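Local structure of 5-Carboxyvanillate Decarboxylase (4QRN) at residues N180-G185 with H210-P215; A62-V67 with S214-I219. The protein probably removes a carboxyl group from 5-carboxyvanillate, as a manganese-binding decarboxylase of the amidohydrolase superfamily. All blocks are in the same frame, centred on the assembly; numbering follows the deposited sequence.

Contact 1: N180-G185 with H210-P215. With MN (manganese (II) ion), chain E; 1DF (4-hydroxy-3-methoxy-5-nitrobenzoic acid), chain F.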
loop_
_atom_site.group_PDB
_atom_site.type_symbol
_atom_site.label_atom_id
_atom_site.label_comp_id
_atom_site.label_asym_id
_atom_site.label_seq_id
_atom_site.Cartn_x
_atom_site.Cartn_y
_atom_site.Cartn_z
ATOM N N ASN A 180 -18.047 3.871 -2.057
ATOM C CA ASN A 180 -17.298 2.914 -1.253
ATOM C C ASN A 180 -16.526 1.988 -2.158
ATOM O O ASN A 180 -16.782 0.784 -2.246
ATOM C CB ASN A 180 -18.291 2.199 -0.349
ATOM C CG ASN A 180 -19.072 3.178 0.442
ATOM O OD1 ASN A 180 -18.490 3.873 1.276
ATOM N ND2 ASN A 180 -20.380 3.304 0.154
ATOM N N SER A 181 -15.593 2.584 -2.889
ATOM C CA SER A 181 -14.712 1.918 -3.823
ATOM C C SER A 181 -15.501 1.041 -4.796
ATOM O O SER A 181 -16.450 1.546 -5.391
ATOM C CB SER A 181 -13.542 1.238 -3.104
ATOM O OG SER A 181 -12.476 1.110 -4.007
ATOM N N HIS A 182 -15.067 -0.196 -5.066
ATOM C CA HIS A 182 -15.650 -0.962 -6.168
ATOM C C HIS A 182 -17.153 -1.210 -5.979
ATOM O O HIS A 182 -17.687 -1.201 -4.870
ATOM C CB HIS A 182 -14.933 -2.324 -6.328
ATOM C CG HIS A 182 -15.262 -3.306 -5.256
ATOM N ND1 HIS A 182 -16.251 -4.263 -5.393
ATOM C CD2 HIS A 182 -14.728 -3.468 -4.019
ATOM C CE1 HIS A 182 -16.311 -4.968 -4.271
ATOM N NE2 HIS A 182 -15.393 -4.511 -3.426
ATOM N N THR A 183 -17.821 -1.451 -7.107
ATOM C CA THR A 183 -19.193 -1.927 -7.074
ATOM C C THR A 183 -19.210 -3.300 -7.707
ATOM O O THR A 183 -18.994 -3.444 -8.921
ATOM C CB THR A 183 -20.160 -0.941 -7.788
ATOM O OG1 THR A 183 -20.237 0.253 -7.009
ATOM C CG2 THR A 183 -21.570 -1.522 -7.924
ATOM N N GLN A 184 -19.393 -4.308 -6.861
ATOM C CA GLN A 184 -19.471 -5.695 -7.335
ATOM C C GLN A 184 -18.279 -6.048 -8.236
ATOM O O GLN A 184 -18.419 -6.713 -9.263
ATOM C CB GLN A 184 -20.830 -5.952 -7.991
ATOM C CG GLN A 184 -21.924 -5.827 -6.946
ATOM C CD GLN A 184 -23.313 -5.900 -7.523
ATOM O OE1 GLN A 184 -23.617 -6.796 -8.303
ATOM N NE2 GLN A 184 -24.166 -4.952 -7.151
ATOM N N GLY A 185 -17.100 -5.618 -7.811
ATOM C CA GLY A 185 -15.873 -5.976 -8.488
ATOM C C GLY A 185 -15.509 -5.106 -9.681
ATOM O O GLY A 185 -14.497 -5.374 -10.347
ATOM N N HIS A 210 -14.172 6.197 -0.568
ATOM C CA HIS A 210 -13.948 5.581 0.726
ATOM C C HIS A 210 -13.621 4.100 0.522
ATOM O O HIS A 210 -14.075 3.497 -0.454
ATOM C CB HIS A 210 -15.246 5.708 1.530
ATOM C CG HIS A 210 -15.119 5.250 2.948
ATOM N ND1 HIS A 210 -15.213 3.931 3.315
ATOM C CD2 HIS A 210 -14.881 5.947 4.088
ATOM C CE1 HIS A 210 -15.016 3.837 4.626
ATOM N NE2 HIS A 210 -14.838 5.050 5.126
ATOM N N PRO A 211 -12.883 3.467 1.448
ATOM C CA PRO A 211 -12.582 2.051 1.239
ATOM C C PRO A 211 -13.805 1.150 1.299
ATOM O O PRO A 211 -14.883 1.463 1.821
ATOM C CB PRO A 211 -11.646 1.713 2.403
ATOM C CG PRO A 211 -10.995 3.004 2.781
ATOM C CD PRO A 211 -12.094 4.046 2.557
ATOM N N ALA A 212 -13.572 -0.044 0.777
ATOM C CA ALA A 212 -14.414 -1.206 0.955
ATOM C C ALA A 212 -13.481 -2.390 1.026
ATOM O O ALA A 212 -12.313 -2.324 0.634
ATOM C CB ALA A 212 -15.405 -1.366 -0.206
ATOM N N THR A 213 -14.011 -3.508 1.494
ATOM C CA THR A 213 -13.331 -4.765 1.296
ATOM C C THR A 213 -13.101 -5.019 -0.199
ATOM O O THR A 213 -13.905 -4.621 -1.045
ATOM C CB THR A 213 -14.143 -5.939 1.882
ATOM O OG1 THR A 213 -15.512 -5.876 1.448
ATOM C CG2 THR A 213 -14.108 -5.912 3.395
ATOM N N SER A 214 -12.006 -5.702 -0.493
ATOM C CA SER A 214 -11.695 -6.080 -1.853
ATOM C C SER A 214 -12.769 -7.009 -2.405
ATOM O O SER A 214 -13.416 -7.740 -1.649
ATOM C CB SER A 214 -10.363 -6.829 -1.861
ATOM O OG SER A 214 -9.280 -6.016 -1.435
ATOM N N PRO A 215 -12.944 -7.017 -3.725
ATOM C CA PRO A 215 -13.850 -7.993 -4.328
ATOM C C PRO A 215 -13.307 -9.417 -4.233
ATOM O O PRO A 215 -12.128 -9.624 -3.927
ATOM C CB PRO A 215 -13.970 -7.509 -5.775
ATOM C CG PRO A 215 -12.645 -6.836 -6.045
ATOM C CD PRO A 215 -12.256 -6.192 -4.735
HETATM MN MN MN E . -14.158 5.440 7.212
HETATM C C1 1DF F . -13.560 0.374 9.549
HETATM C CO1 1DF F . -12.758 1.456 9.318
HETATM C CO2 1DF F . -14.783 0.263 8.850
HETATM C CM1 1DF F . -13.283 2.461 8.439
HETATM C CM2 1DF F . -15.301 1.320 8.130
HETATM O OM 1DF F . -16.501 1.282 7.477
HETATM C CZ 1DF F . -14.605 2.513 8.006
HETATM C CC 1DF F . -13.153 -0.729 10.454
HETATM C CV 1DF F . -17.128 0.006 7.340
HETATM O O1 1DF F . -12.365 -0.438 11.447
HETATM O O2 1DF F . -13.593 -1.864 10.242
HETATM O O3 1DF F . -15.133 3.581 7.482
HETATM N N 1DF F . -12.236 3.346 7.819
HETATM O O11 1DF F . -12.497 4.146 6.966
HETATM O O22 1DF F . -11.032 3.106 8.114
HETATM O O HOH W 1 -16.069 -6.639 -1.205
HETATM O O HOH W 2 -15.909 6.701 7.590
#
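H182 reaches across to the chain of 210-215 with the edge and one face of its imidazole. At the edge, NE2 of H182 donates to O of T213 over 2.8 Å; the oxygen lies in the ring plane and the nitrogen in the carbonyl plane, although the bond is bent (138° at the hydrogen). Over the face sits P215, whose CD stands 3.9 Å from the H182 ring centroid in a CH-pi contact. The ring gets there because CG of H182 is tucked between the backbone N and the carbonyl carbon (chi1 73°). Its other nitrogen is used within its own loop: G185 N donates to H182 ND1 at 2.9 Å. With both nitrogens engaged, the ring's rotation is set; G185 CA also packs 3.7 Å from P215 CB. With H182 cut back to an alanine, T213 O and G185 N would probably lose their ring partners and P215 CD the face it rests on.

Further along, A212 CB packs 3.3 Å from N180 O. The N180 amide stands steeply to the H210 ring, 77° between planes, with OD1 of N180 3.7 Å from H210 CB; that oxygen takes its hydrogen bond from Q178. H210 itself binds manganese through NE2 at 2.2 Å, alongside E41, D336, a water, and the O3 and O11 oxygens of the inhibitor. Behind it, P211 O accepts from H210 ND1 at 2.9 Å on a lone pair, and S113 also bonds that oxygen.

Both segments follow neighbouring parallel strands, 177-179 and 207-209, of the amidohydrolase barrel. The chemistry is the same in both imidazoles: one nitrogen donates to a backbone carbonyl, and the other offers its lone pair, to G185 N-H in H182 and to manganese in H210.

Contact 2: A62-V67 with S214-I219. With GOL (glycerol), chain G.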
loop_
_atom_site.group_PDB
_atom_site.type_symbol
_atom_site.label_atom_id
_atom_site.label_comp_id
_atom_site.label_asym_id
_atom_site.label_seq_id
_atom_site.Cartn_x
_atom_site.Cartn_y
_atom_site.Cartn_z
ATOM N N ALA A 62 -23.882 -12.720 -0.255
ATOM C CA ALA A 62 -22.821 -11.811 0.213
ATOM C C ALA A 62 -21.468 -12.257 -0.303
ATOM O O ALA A 62 -21.168 -13.468 -0.306
ATOM C CB ALA A 62 -22.795 -11.834 1.706
ATOM N N ASP A 63 -20.640 -11.297 -0.722
ATOM C CA ASP A 63 -19.277 -11.619 -1.091
ATOM C C ASP A 63 -18.446 -11.857 0.161
ATOM O O ASP A 63 -18.913 -11.675 1.286
ATOM C CB ASP A 63 -18.680 -10.604 -2.093
ATOM C CG ASP A 63 -18.357 -9.234 -1.517
ATOM O OD1 ASP A 63 -18.508 -8.980 -0.294
ATOM O OD2 ASP A 63 -17.949 -8.380 -2.340
ATOM N N LYS A 64 -17.214 -12.323 -0.013
ATOM C CA LYS A 64 -16.409 -12.664 1.152
ATOM C C LYS A 64 -16.132 -11.452 2.031
ATOM O O LYS A 64 -16.060 -11.560 3.261
ATOM C CB LYS A 64 -15.086 -13.305 0.717
ATOM C CG LYS A 64 -15.288 -14.682 0.075
ATOM C CD LYS A 64 -13.947 -15.342 -0.209
ATOM C CE LYS A 64 -14.084 -16.690 -0.860
ATOM N NZ LYS A 64 -12.795 -17.410 -0.786
ATOM N N GLY A 65 -15.961 -10.293 1.410
ATOM C CA GLY A 65 -15.713 -9.089 2.174
ATOM C C GLY A 65 -16.897 -8.723 3.058
ATOM O O GLY A 65 -16.700 -8.275 4.189
ATOM N N MET A 66 -18.117 -8.848 2.544
ATOM C CA MET A 66 -19.288 -8.526 3.344
ATOM C C MET A 66 -19.398 -9.519 4.502
ATOM O O MET A 66 -19.724 -9.124 5.630
ATOM C CB MET A 66 -20.558 -8.530 2.488
ATOM C CG MET A 66 -21.814 -8.296 3.307
ATOM S SD MET A 66 -23.322 -8.221 2.338
ATOM C CE MET A 66 -23.058 -6.711 1.433
ATOM N N VAL A 67 -19.189 -10.811 4.228
ATOM C CA VAL A 67 -19.207 -11.782 5.310
ATOM C C VAL A 67 -18.200 -11.382 6.383
ATOM O O VAL A 67 -18.500 -11.421 7.576
ATOM C CB VAL A 67 -18.945 -13.213 4.786
ATOM C CG1 VAL A 67 -18.785 -14.205 5.948
ATOM C CG2 VAL A 67 -20.066 -13.652 3.823
ATOM N N SER A 214 -12.006 -5.702 -0.493
ATOM C CA SER A 214 -11.695 -6.080 -1.853
ATOM C C SER A 214 -12.769 -7.009 -2.405
ATOM O O SER A 214 -13.416 -7.740 -1.649
ATOM C CB SER A 214 -10.363 -6.829 -1.861
ATOM O OG SER A 214 -9.280 -6.016 -1.435
ATOM N N PRO A 215 -12.944 -7.017 -3.725
ATOM C CA PRO A 215 -13.850 -7.993 -4.328
ATOM C C PRO A 215 -13.307 -9.417 -4.233
ATOM O O PRO A 215 -12.128 -9.624 -3.927
ATOM C CB PRO A 215 -13.970 -7.509 -5.775
ATOM C CG PRO A 215 -12.645 -6.836 -6.045
ATOM C CD PRO A 215 -12.256 -6.192 -4.735
ATOM N N ASP A 216 -14.168 -10.388 -4.499
ATOM C CA ASP A 216 -13.782 -11.780 -4.413
ATOM C C ASP A 216 -12.593 -12.102 -5.316
ATOM O O ASP A 216 -11.844 -13.041 -5.031
ATOM C CB ASP A 216 -14.973 -12.680 -4.765
ATOM C CG ASP A 216 -15.954 -12.852 -3.621
ATOM O OD1 ASP A 216 -15.742 -12.320 -2.520
ATOM O OD2 ASP A 216 -16.973 -13.545 -3.829
ATOM N N SER A 217 -12.409 -11.348 -6.397
ATOM C CA SER A 217 -11.273 -11.541 -7.305
ATOM C C SER A 217 -9.912 -11.225 -6.681
ATOM O O SER A 217 -8.883 -11.551 -7.258
ATOM C CB SER A 217 -11.444 -10.634 -8.532
ATOM O OG SER A 217 -11.499 -9.284 -8.114
ATOM N N MET A 218 -9.893 -10.568 -5.527
ATOM C CA MET A 218 -8.635 -10.103 -4.935
ATOM C C MET A 218 -8.483 -10.404 -3.453
ATOM O O MET A 218 -7.378 -10.325 -2.920
ATOM C CB MET A 218 -8.543 -8.575 -5.200
ATOM C CG MET A 218 -7.247 -7.897 -5.013
ATOM S SD MET A 218 -7.283 -6.383 -5.998
ATOM C CE MET A 218 -5.711 -5.761 -5.370
ATOM N N ILE A 219 -9.556 -10.738 -2.753
ATOM C CA ILE A 219 -9.505 -10.732 -1.295
ATOM C C ILE A 219 -8.798 -11.918 -0.640
ATOM O O ILE A 219 -8.364 -11.803 0.515
ATOM C CB ILE A 219 -10.951 -10.603 -0.737
ATOM C CG1 ILE A 219 -10.956 -10.111 0.713
ATOM C CG2 ILE A 219 -11.720 -11.913 -0.922
ATOM C CD1 ILE A 219 -12.338 -9.787 1.219
HETATM C C1 GOL G . -17.585 -8.796 -5.682
HETATM O O1 GOL G . -16.826 -9.286 -4.595
HETATM C C2 GOL G . -18.878 -9.602 -5.824
HETATM O O2 GOL G . -19.679 -9.064 -6.863
HETATM C C3 GOL G . -18.557 -11.062 -6.106
HETATM O O3 GOL G . -17.539 -11.129 -7.078
HETATM O O HOH W 1 -16.069 -6.639 -1.205
HETATM O O HOH W 3 -15.198 -9.923 -1.294
#
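The carboxylates of D63 and D216 are inclined by 41° and approach each other obliquely. Above the D216 plane, on the D63 side, lies O1 of a glycerol probably left from crystallisation, with D63 CB coming in at a slant, 3.4 Å from D216 OD1. K64 CB and CG come in at a slant from the other side, near OD1. At the rim, K64 N donates to D216 OD1 at 2.9 Å, almost straight (164°) and onto the syn lone pair. A water 2.7 Å from the same OD1 is placed to donate to it and to S214 O, and accepts from G65 N.

D63 turns its own carboxylate to the start of helix 64-75. With CG between backbone N and carbonyl carbon (chi1 72°), its OD1 meets M66 N at 2.9 Å nearly end-on, the capping bond of an N-cap residue. The other oxygen, OD2 of D63, is held 2.7 Å from glycerol O1, and that hydroxyl in turn accepts from D216 N; a second water links D63 OD2 to S214 O.

Beneath these polar groups is a small apolar patch. CD1 of I219 rests 3.6 Å from G65 CA, where a side chain on G65 would point at that methyl and at S214 O; I219 CG2 touches K64 CB more loosely, at 4.0 Å. The lysine's extended chain leads its NZ away to a salt bridge with D220, just beyond the segment.

The contact thus fixes the first turn of helix 64-75 to the loop after strand 207-209. Two carboxylates accept from N-H groups of that turn, D63 as its N-cap and D216 from the loop opposite, and these N-H groups, with the positive end of the helix dipole, are likely to ease the repulsion between D63 and D216.

Contacts 1 and 2 lie 9 Å apart, centre to centre, and share S214 and P215, so the loop after strand 207-209 runs from the metal site at one end to helix 64-75 at the other. They also touch directly: T213 OG1 packs 3.3 Å from G65 CA, and H182 CE1 comes within 4.2 Å of D63 OD2. One water belongs to both, joining the polar groups round H182 and T213 to D63. Contact 1 holds a manganese ligand, whereas contact 2 stands back, with G65 about 11 Å from the inhibitor, nearest atoms. Its helix nevertheless continues to L69 and Y73, which line the ligand pocket.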